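Local coordinates for hypothetical protein (Clostridium sporogenes ATCC 15579, PDB 4QRK) that is of unknown function but is considered a putative cell adhesion protein, built as a right-handed beta-helix, at residues Glu13-Ala22 with Lys58-Lys66; Leu36-Lys47 with Glu92-Ile101. All coordinates share one frame; numbering follows the deposited sequence.

From the N terminus, strand 11-17 forms the edge of one sheet of the beta-helix, and the chain then crosses to the facing sheet through strand 24-32. It returns in 36-47, the first half of contact 2, before reaching 58-66, whose strand borders the facing sheet. Here contact 1 closes its loop by bringing the two edge strands face to face. Contact 2 closes later, when 92-101 inserts between the two strands of 36-47, so the two loops cross along the sequence. Contact 1 thus joins sheet to sheet and contact 2 works within one sheet. They meet where Val17 pairs with Leu45 and Met46, and where Leu45 packs on Tyr63.

Contact 1: residues Glu13-Ala22 with Lys58-Lys66; sequences EIKIVEPNGA and KPEIKYEVK
Val17 lays its CG1 methyl over the centre of the Tyr63 ring, 3.8 Å from the centroid and only 7° off the ring normal, a CH-pi contact that forms the tight part of this surface interface. With CG anti to the backbone N (chi1 180°), the tyrosine reaches along the gap toward the turn that follows strand 13-17. There its OH donates to Pro19 O at 2.8 Å, the acceptor lying at the edge of the ring and near its plane. Ala22 N closes the type I' turn by bonding to the same Pro19 O from the opposite face of the carbonyl. Val65 fits against the turn through CG2, 3.6 Å from Asn20 O. Leu45 and Leu72 also pack on the tyrosine.

The other end is polar, with Lys58 exposed to solvent. Its NZ forms a salt bridge with Glu13 OE2 on the syn side of the carboxylate at 2.9 Å, and Tyr52 OH bonds to the same oxygen. Lys15 NZ adds a longer salt bridge to Glu13 OE1, at 3.5 Å. A water accepts from both lysines and donates to Glu13 OE1 and Pro59 O. With no backbone-to-backbone hydrogen bonds, the contact rests on side chains, the Tyr63 bond to a turn carbonyl and this water; the carboxylate probably offsets part of the lysines' charge, and the water helps to solvate them.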
# COMPACT_ATOMS: atom_id res chain seq x y z
N GLU A 13 10.59 15.86 -9.84
CA GLU A 13 9.56 15.91 -10.86
C GLU A 13 8.22 15.77 -10.23
O GLU A 13 8.07 15.02 -9.25
CB GLU A 13 9.65 14.71 -11.81
CG GLU A 13 10.97 14.49 -12.45
CD GLU A 13 10.99 13.21 -13.28
OE1 GLU A 13 10.24 12.26 -12.95
OE2 GLU A 13 11.77 13.18 -14.25
N ILE A 14 7.26 16.45 -10.82
CA ILE A 14 5.85 16.28 -10.49
C ILE A 14 5.15 15.62 -11.67
O ILE A 14 5.44 15.92 -12.84
CB ILE A 14 5.17 17.63 -10.21
CG1 ILE A 14 5.92 18.41 -9.14
CG2 ILE A 14 3.74 17.42 -9.81
CD1 ILE A 14 5.95 17.77 -7.80
N LYS A 15 4.23 14.72 -11.36
CA LYS A 15 3.41 14.07 -12.39
C LYS A 15 2.00 14.18 -11.91
O LYS A 15 1.72 13.95 -10.74
CB LYS A 15 3.82 12.62 -12.55
CG LYS A 15 5.30 12.51 -12.99
CD LYS A 15 5.66 11.09 -13.45
CE LYS A 15 7.16 10.93 -13.78
NZ LYS A 15 7.50 11.71 -14.99
N ILE A 16 1.11 14.56 -12.80
CA ILE A 16 -0.30 14.71 -12.48
C ILE A 16 -1.09 13.96 -13.53
O ILE A 16 -0.84 14.11 -14.73
CB ILE A 16 -0.69 16.18 -12.54
CG1 ILE A 16 -0.05 16.94 -11.40
CG2 ILE A 16 -2.21 16.33 -12.50
CD1 ILE A 16 -0.06 18.42 -11.59
N VAL A 17 -2.03 13.15 -13.08
CA VAL A 17 -2.84 12.33 -13.98
C VAL A 17 -4.32 12.72 -13.84
O VAL A 17 -4.85 12.73 -12.74
CB VAL A 17 -2.65 10.85 -13.66
CG1 VAL A 17 -3.56 10.00 -14.54
CG2 VAL A 17 -1.18 10.48 -13.83
N GLU A 18 -4.97 13.08 -14.96
CA GLU A 18 -6.42 13.38 -14.95
C GLU A 18 -7.20 12.12 -15.28
O GLU A 18 -6.71 11.25 -15.99
CB GLU A 18 -6.78 14.43 -16.00
CG GLU A 18 -5.87 15.63 -16.05
CD GLU A 18 -6.59 16.91 -15.77
OE1 GLU A 18 -7.57 16.89 -14.99
OE2 GLU A 18 -6.19 17.94 -16.33
N PRO A 19 -8.44 12.00 -14.79
CA PRO A 19 -9.08 10.68 -15.01
C PRO A 19 -9.36 10.34 -16.48
O PRO A 19 -9.25 9.17 -16.85
CB PRO A 19 -10.38 10.76 -14.21
CG PRO A 19 -10.58 12.23 -13.88
CD PRO A 19 -9.22 12.87 -13.89
N ASN A 20 -9.69 11.35 -17.29
CA ASN A 20 -9.97 11.14 -18.71
C ASN A 20 -10.98 9.99 -18.95
O ASN A 20 -10.73 9.08 -19.73
CB ASN A 20 -8.67 10.88 -19.47
CG ASN A 20 -8.84 10.93 -21.00
OD1 ASN A 20 -9.67 11.69 -21.53
ND2 ASN A 20 -8.07 10.11 -21.70
N GLY A 21 -12.10 10.00 -18.24
CA GLY A 21 -13.12 8.98 -18.46
C GLY A 21 -13.09 7.78 -17.53
O GLY A 21 -14.00 6.98 -17.56
N ALA A 22 -12.06 7.63 -16.72
CA ALA A 22 -12.00 6.48 -15.83
C ALA A 22 -13.04 6.62 -14.70
O ALA A 22 -13.29 7.72 -14.20
CB ALA A 22 -10.58 6.33 -15.24
N LYS A 58 14.79 6.98 -12.83
CA LYS A 58 13.74 7.84 -13.37
C LYS A 58 12.46 7.06 -13.48
O LYS A 58 12.42 6.05 -14.16
CB LYS A 58 14.12 8.34 -14.77
CG LYS A 58 13.13 9.36 -15.33
CD LYS A 58 13.47 9.87 -16.77
CE LYS A 58 12.22 10.47 -17.42
NZ LYS A 58 11.80 11.75 -16.81
N PRO A 59 11.41 7.52 -12.78
CA PRO A 59 10.19 6.71 -12.82
C PRO A 59 9.54 6.73 -14.21
O PRO A 59 9.61 7.75 -14.94
CB PRO A 59 9.25 7.40 -11.81
CG PRO A 59 9.98 8.49 -11.21
CD PRO A 59 11.24 8.75 -12.00
N GLU A 60 8.95 5.61 -14.57
CA GLU A 60 8.22 5.45 -15.85
C GLU A 60 6.70 5.36 -15.55
O GLU A 60 6.23 4.48 -14.79
CB GLU A 60 8.70 4.16 -16.58
CG GLU A 60 10.25 4.00 -16.82
CD GLU A 60 10.77 2.53 -16.85
OE1 GLU A 60 10.73 1.83 -15.81
OE2 GLU A 60 11.25 2.06 -17.90
N ILE A 61 5.92 6.25 -16.12
CA ILE A 61 4.48 6.23 -15.90
C ILE A 61 3.75 5.81 -17.17
O ILE A 61 4.07 6.26 -18.25
CB ILE A 61 3.93 7.58 -15.51
CG1 ILE A 61 4.55 8.04 -14.19
CG2 ILE A 61 2.40 7.51 -15.37
CD1 ILE A 61 3.55 8.76 -13.25
N LYS A 62 2.76 4.95 -17.01
CA LYS A 62 1.90 4.54 -18.09
C LYS A 62 0.48 4.69 -17.61
O LYS A 62 0.14 4.22 -16.53
CB LYS A 62 2.18 3.09 -18.46
CG LYS A 62 1.23 2.55 -19.52
CD LYS A 62 1.62 1.15 -19.97
CE LYS A 62 0.45 0.43 -20.60
NZ LYS A 62 0.82 -0.95 -21.04
N TYR A 63 -0.38 5.36 -18.39
CA TYR A 63 -1.79 5.44 -18.02
C TYR A 63 -2.69 5.19 -19.22
O TYR A 63 -2.55 5.88 -20.22
CB TYR A 63 -2.10 6.81 -17.44
CG TYR A 63 -3.55 6.97 -17.03
CD1 TYR A 63 -4.06 6.25 -15.98
CD2 TYR A 63 -4.39 7.86 -17.67
CE1 TYR A 63 -5.32 6.36 -15.58
CE2 TYR A 63 -5.73 7.98 -17.27
CZ TYR A 63 -6.18 7.23 -16.22
OH TYR A 63 -7.47 7.27 -15.75
N GLU A 64 -3.60 4.22 -19.11
CA GLU A 64 -4.61 4.05 -20.15
C GLU A 64 -5.94 3.78 -19.51
O GLU A 64 -6.01 3.23 -18.42
CB GLU A 64 -4.26 2.95 -21.15
CG GLU A 64 -3.91 1.63 -20.53
CD GLU A 64 -3.37 0.61 -21.54
OE1 GLU A 64 -3.93 0.53 -22.64
OE2 GLU A 64 -2.41 -0.12 -21.23
N VAL A 65 -6.99 4.20 -20.17
CA VAL A 65 -8.33 3.91 -19.70
C VAL A 65 -8.89 2.83 -20.59
O VAL A 65 -9.07 3.05 -21.78
CB VAL A 65 -9.19 5.12 -19.80
CG1 VAL A 65 -10.59 4.81 -19.29
CG2 VAL A 65 -8.54 6.28 -19.05
N LYS A 66 -9.08 1.65 -20.01
CA LYS A 66 -9.69 0.52 -20.69
C LYS A 66 -11.06 0.29 -20.10
O LYS A 66 -11.16 -0.21 -18.97
CB LYS A 66 -8.91 -0.76 -20.42
CG LYS A 66 -7.46 -0.73 -20.69
CD LYS A 66 -6.96 -2.15 -20.55
CE LYS A 66 -5.45 -2.23 -20.65
NZ LYS A 66 -4.96 -3.63 -20.40
O HOH W 1 9.90 10.39 -15.01

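Contact 2: residues Leu36-Lys47 with Glu92-Ile101; sequences LNISGNEEKLMK and EWNINLNEKI
Asn37 and Asn94 stand side by side on neighbouring parallel strands, their amides nearly coplanar at 21°. Asn37 ND2 donates to Asn94 OD1 at 2.9 Å, almost straight (175°), while Asn94 ND2 turns to Glu92 OE2, so the bond to each side fixes the flip of the Asn94 amide. Further along the same face, Asn96 sits between two strands: ND2 donates to Ser39 OG at 2.9 Å, the hydroxyl lying somewhat out of the plane of the Asn96 amide, and OD1 takes a weak bond from Lys47 NZ. That lysine runs alongside Asn96 and makes a salt bridge to Glu42 OE1, with NZ at 2.6 Å.

The opposite face is apolar. Ile38 and Ile95 point the same way, Leu36 CD1 touches Trp93 CB at 3.8 Å, and the selenomethionine Met46, bent at chi2 (-100°), swings CE against Ile95 CG1 in a close 3.3 Å approach. Trp93 also makes edge-to-face contacts with Phe31 and Phe50.

Strand 92-98 thus pairs in parallel with 36-42 and antiparallel with 46-47. Where the chain turns between these two, Asn98 ND2 donates to Lys44 O, and Glu99 OE2 takes Asn41 N at 2.8 Å. Asn98 OD1 shapes its own loop, accepting from Lys100 N, an Asx turn, and from Ile101 N, which completes an Asx motif. Backbone hydrogen bonds, such as Asn37 N to Trp93 O and Asn96 N to Lys47 O, join the strands; outer amides and charges add to them, while hydrocarbon and aromatic groups fill the beta-helix interior.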
# COMPACT_ATOMS: atom_id res chain seq x y z
N LEU A 36 8.48 5.16 -0.25
CA LEU A 36 7.24 5.38 -0.98
C LEU A 36 6.17 5.81 0.02
O LEU A 36 5.88 5.07 0.95
CB LEU A 36 6.80 4.07 -1.64
CG LEU A 36 5.40 3.99 -2.22
CD1 LEU A 36 5.14 5.05 -3.23
CD2 LEU A 36 5.19 2.60 -2.86
N ASN A 37 5.55 6.97 -0.23
CA ASN A 37 4.52 7.54 0.62
C ASN A 37 3.27 7.85 -0.17
O ASN A 37 3.32 8.49 -1.22
CB ASN A 37 5.00 8.83 1.25
CG ASN A 37 6.23 8.65 2.11
OD1 ASN A 37 6.33 7.74 2.98
ND2 ASN A 37 7.20 9.50 1.87
N ILE A 38 2.15 7.33 0.29
CA ILE A 38 0.88 7.51 -0.40
C ILE A 38 -0.15 8.04 0.56
O ILE A 38 -0.26 7.58 1.72
CB ILE A 38 0.34 6.21 -1.00
CG1 ILE A 38 1.38 5.58 -1.95
CG2 ILE A 38 -0.98 6.48 -1.71
CD1 ILE A 38 0.88 4.27 -2.56
N SER A 39 -0.92 9.00 0.07
CA SER A 39 -2.04 9.57 0.82
C SER A 39 -3.19 9.88 -0.08
O SER A 39 -3.11 9.73 -1.31
CB SER A 39 -1.61 10.87 1.49
OG SER A 39 -1.47 11.91 0.52
N GLY A 40 -4.29 10.35 0.51
CA GLY A 40 -5.32 11.01 -0.27
C GLY A 40 -4.97 12.49 -0.53
O GLY A 40 -3.79 12.86 -0.71
N ASN A 41 -6.00 13.32 -0.55
CA ASN A 41 -5.90 14.78 -0.76
C ASN A 41 -5.52 15.23 -2.17
O ASN A 41 -4.71 16.14 -2.34
CB ASN A 41 -4.92 15.40 0.29
CG ASN A 41 -5.38 16.80 0.76
OD1 ASN A 41 -6.57 17.12 0.72
ND2 ASN A 41 -4.44 17.63 1.20
N GLU A 42 -6.07 14.58 -3.20
CA GLU A 42 -5.84 15.03 -4.57
C GLU A 42 -7.17 15.18 -5.28
O GLU A 42 -8.03 14.31 -5.15
CB GLU A 42 -4.98 14.02 -5.33
CG GLU A 42 -4.80 14.33 -6.81
CD GLU A 42 -4.37 15.80 -7.07
OE1 GLU A 42 -3.60 16.36 -6.26
OE2 GLU A 42 -4.81 16.41 -8.07
N GLU A 43 -7.32 16.24 -6.07
CA GLU A 43 -8.55 16.46 -6.85
C GLU A 43 -8.64 15.68 -8.16
O GLU A 43 -9.71 15.18 -8.55
CB GLU A 43 -8.71 17.96 -7.15
CG GLU A 43 -9.11 18.79 -5.94
CD GLU A 43 -10.62 18.80 -5.69
OE1 GLU A 43 -11.13 17.88 -5.00
OE2 GLU A 43 -11.29 19.74 -6.19
N LYS A 44 -7.52 15.60 -8.86
CA LYS A 44 -7.45 14.83 -10.09
C LYS A 44 -7.28 13.35 -9.70
O LYS A 44 -7.58 12.98 -8.58
CB LYS A 44 -6.28 15.32 -10.98
CG LYS A 44 -6.29 16.85 -11.34
CD LYS A 44 -7.61 17.30 -11.96
CE LYS A 44 -7.62 18.82 -12.28
NZ LYS A 44 -6.33 19.25 -12.94
N LEU A 45 -6.84 12.49 -10.61
CA LEU A 45 -6.75 11.07 -10.30
C LEU A 45 -5.60 10.78 -9.31
O LEU A 45 -5.78 10.07 -8.30
CB LEU A 45 -6.57 10.26 -11.58
CG LEU A 45 -6.91 8.78 -11.47
CD1 LEU A 45 -8.37 8.59 -11.74
CD2 LEU A 45 -6.09 7.94 -12.43
N MSE A 46 -4.44 11.35 -9.62
CA MSE A 46 -3.22 11.16 -8.87
C MSE A 46 -2.29 12.34 -9.12
O MSE A 46 -2.27 12.88 -10.24
CB MSE A 46 -2.53 9.87 -9.35
CG MSE A 46 -1.21 9.55 -8.69
SE MSE A 46 0.38 10.04 -9.74
CE MSE A 46 1.71 9.72 -8.42
N LYS A 47 -1.53 12.73 -8.09
CA LYS A 47 -0.46 13.69 -8.23
C LYS A 47 0.70 13.09 -7.48
O LYS A 47 0.55 12.53 -6.39
CB LYS A 47 -0.85 15.04 -7.62
CG LYS A 47 0.30 16.04 -7.60
CD LYS A 47 -0.03 17.36 -6.93
CE LYS A 47 -0.14 17.26 -5.41
NZ LYS A 47 -1.58 17.35 -4.92
N GLU A 92 12.62 8.66 -3.71
CA GLU A 92 11.41 8.92 -2.94
C GLU A 92 10.24 9.24 -3.88
O GLU A 92 10.35 10.07 -4.78
CB GLU A 92 11.66 10.05 -1.93
CG GLU A 92 10.51 10.32 -0.95
CD GLU A 92 10.79 11.56 -0.05
OE1 GLU A 92 11.48 11.39 0.98
OE2 GLU A 92 10.36 12.69 -0.38
N TRP A 93 9.11 8.56 -3.63
CA TRP A 93 7.88 8.80 -4.34
C TRP A 93 6.82 9.23 -3.32
O TRP A 93 6.50 8.52 -2.35
CB TRP A 93 7.38 7.55 -5.07
CG TRP A 93 8.23 7.02 -6.19
CD1 TRP A 93 9.48 7.45 -6.59
CD2 TRP A 93 7.90 5.90 -7.01
NE1 TRP A 93 9.93 6.66 -7.64
CE2 TRP A 93 8.99 5.68 -7.89
CE3 TRP A 93 6.79 5.05 -7.08
CZ2 TRP A 93 8.98 4.67 -8.85
CZ3 TRP A 93 6.80 4.03 -8.02
CH2 TRP A 93 7.89 3.85 -8.89
N ASN A 94 6.26 10.39 -3.56
CA ASN A 94 5.21 10.90 -2.68
C ASN A 94 3.97 11.11 -3.49
O ASN A 94 3.96 11.97 -4.36
CB ASN A 94 5.67 12.22 -2.08
CG ASN A 94 6.96 12.08 -1.33
OD1 ASN A 94 6.98 11.47 -0.28
ND2 ASN A 94 8.04 12.60 -1.88
N ILE A 95 2.96 10.28 -3.26
CA ILE A 95 1.80 10.20 -4.13
C ILE A 95 0.52 10.62 -3.42
O ILE A 95 0.25 10.16 -2.30
CB ILE A 95 1.66 8.74 -4.64
CG1 ILE A 95 2.87 8.42 -5.56
CG2 ILE A 95 0.33 8.54 -5.38
CD1 ILE A 95 2.93 6.98 -5.98
N ASN A 96 -0.25 11.52 -4.05
CA ASN A 96 -1.58 11.89 -3.54
C ASN A 96 -2.63 11.29 -4.46
O ASN A 96 -2.55 11.45 -5.70
CB ASN A 96 -1.86 13.42 -3.45
CG ASN A 96 -0.86 14.21 -2.62
OD1 ASN A 96 -0.55 15.36 -2.99
ND2 ASN A 96 -0.39 13.67 -1.51
N LEU A 97 -3.64 10.64 -3.88
CA LEU A 97 -4.67 9.95 -4.65
C LEU A 97 -6.07 10.55 -4.45
O LEU A 97 -6.39 11.09 -3.39
CB LEU A 97 -4.74 8.47 -4.23
CG LEU A 97 -3.55 7.58 -4.61
CD1 LEU A 97 -3.82 6.15 -4.15
CD2 LEU A 97 -3.29 7.66 -6.09
N ASN A 98 -6.90 10.40 -5.48
CA ASN A 98 -8.26 10.88 -5.44
C ASN A 98 -9.02 10.11 -4.37
O ASN A 98 -8.79 8.90 -4.21
CB ASN A 98 -8.92 10.64 -6.79
CG ASN A 98 -10.30 11.24 -6.86
OD1 ASN A 98 -11.31 10.59 -6.55
ND2 ASN A 98 -10.35 12.52 -7.23
N GLU A 99 -9.89 10.80 -3.63
CA GLU A 99 -10.62 10.21 -2.50
C GLU A 99 -12.00 9.62 -2.83
O GLU A 99 -12.59 8.92 -1.98
CB GLU A 99 -10.76 11.25 -1.38
CG GLU A 99 -9.43 11.60 -0.80
CD GLU A 99 -9.49 12.58 0.35
OE1 GLU A 99 -10.60 12.96 0.80
OE2 GLU A 99 -8.40 12.98 0.79
N LYS A 100 -12.51 9.90 -4.03
CA LYS A 100 -13.88 9.47 -4.39
C LYS A 100 -13.91 8.26 -5.32
O LYS A 100 -14.80 7.39 -5.22
CB LYS A 100 -14.66 10.64 -5.06
CG LYS A 100 -14.96 11.80 -4.13
CD LYS A 100 -15.99 12.77 -4.72
CE LYS A 100 -16.42 13.86 -3.73
NZ LYS A 100 -17.10 13.31 -2.52
N ILE A 101 -12.97 8.20 -6.23
CA ILE A 101 -13.01 7.15 -7.24
C ILE A 101 -12.70 5.76 -6.63
O ILE A 101 -11.78 5.63 -5.80
CB ILE A 101 -12.08 7.49 -8.40
CG1 ILE A 101 -12.37 6.60 -9.60
CG2 ILE A 101 -10.61 7.41 -7.98
CD1 ILE A 101 -11.63 7.01 -10.88
O HOH W 2 -10.08 13.58 -3.82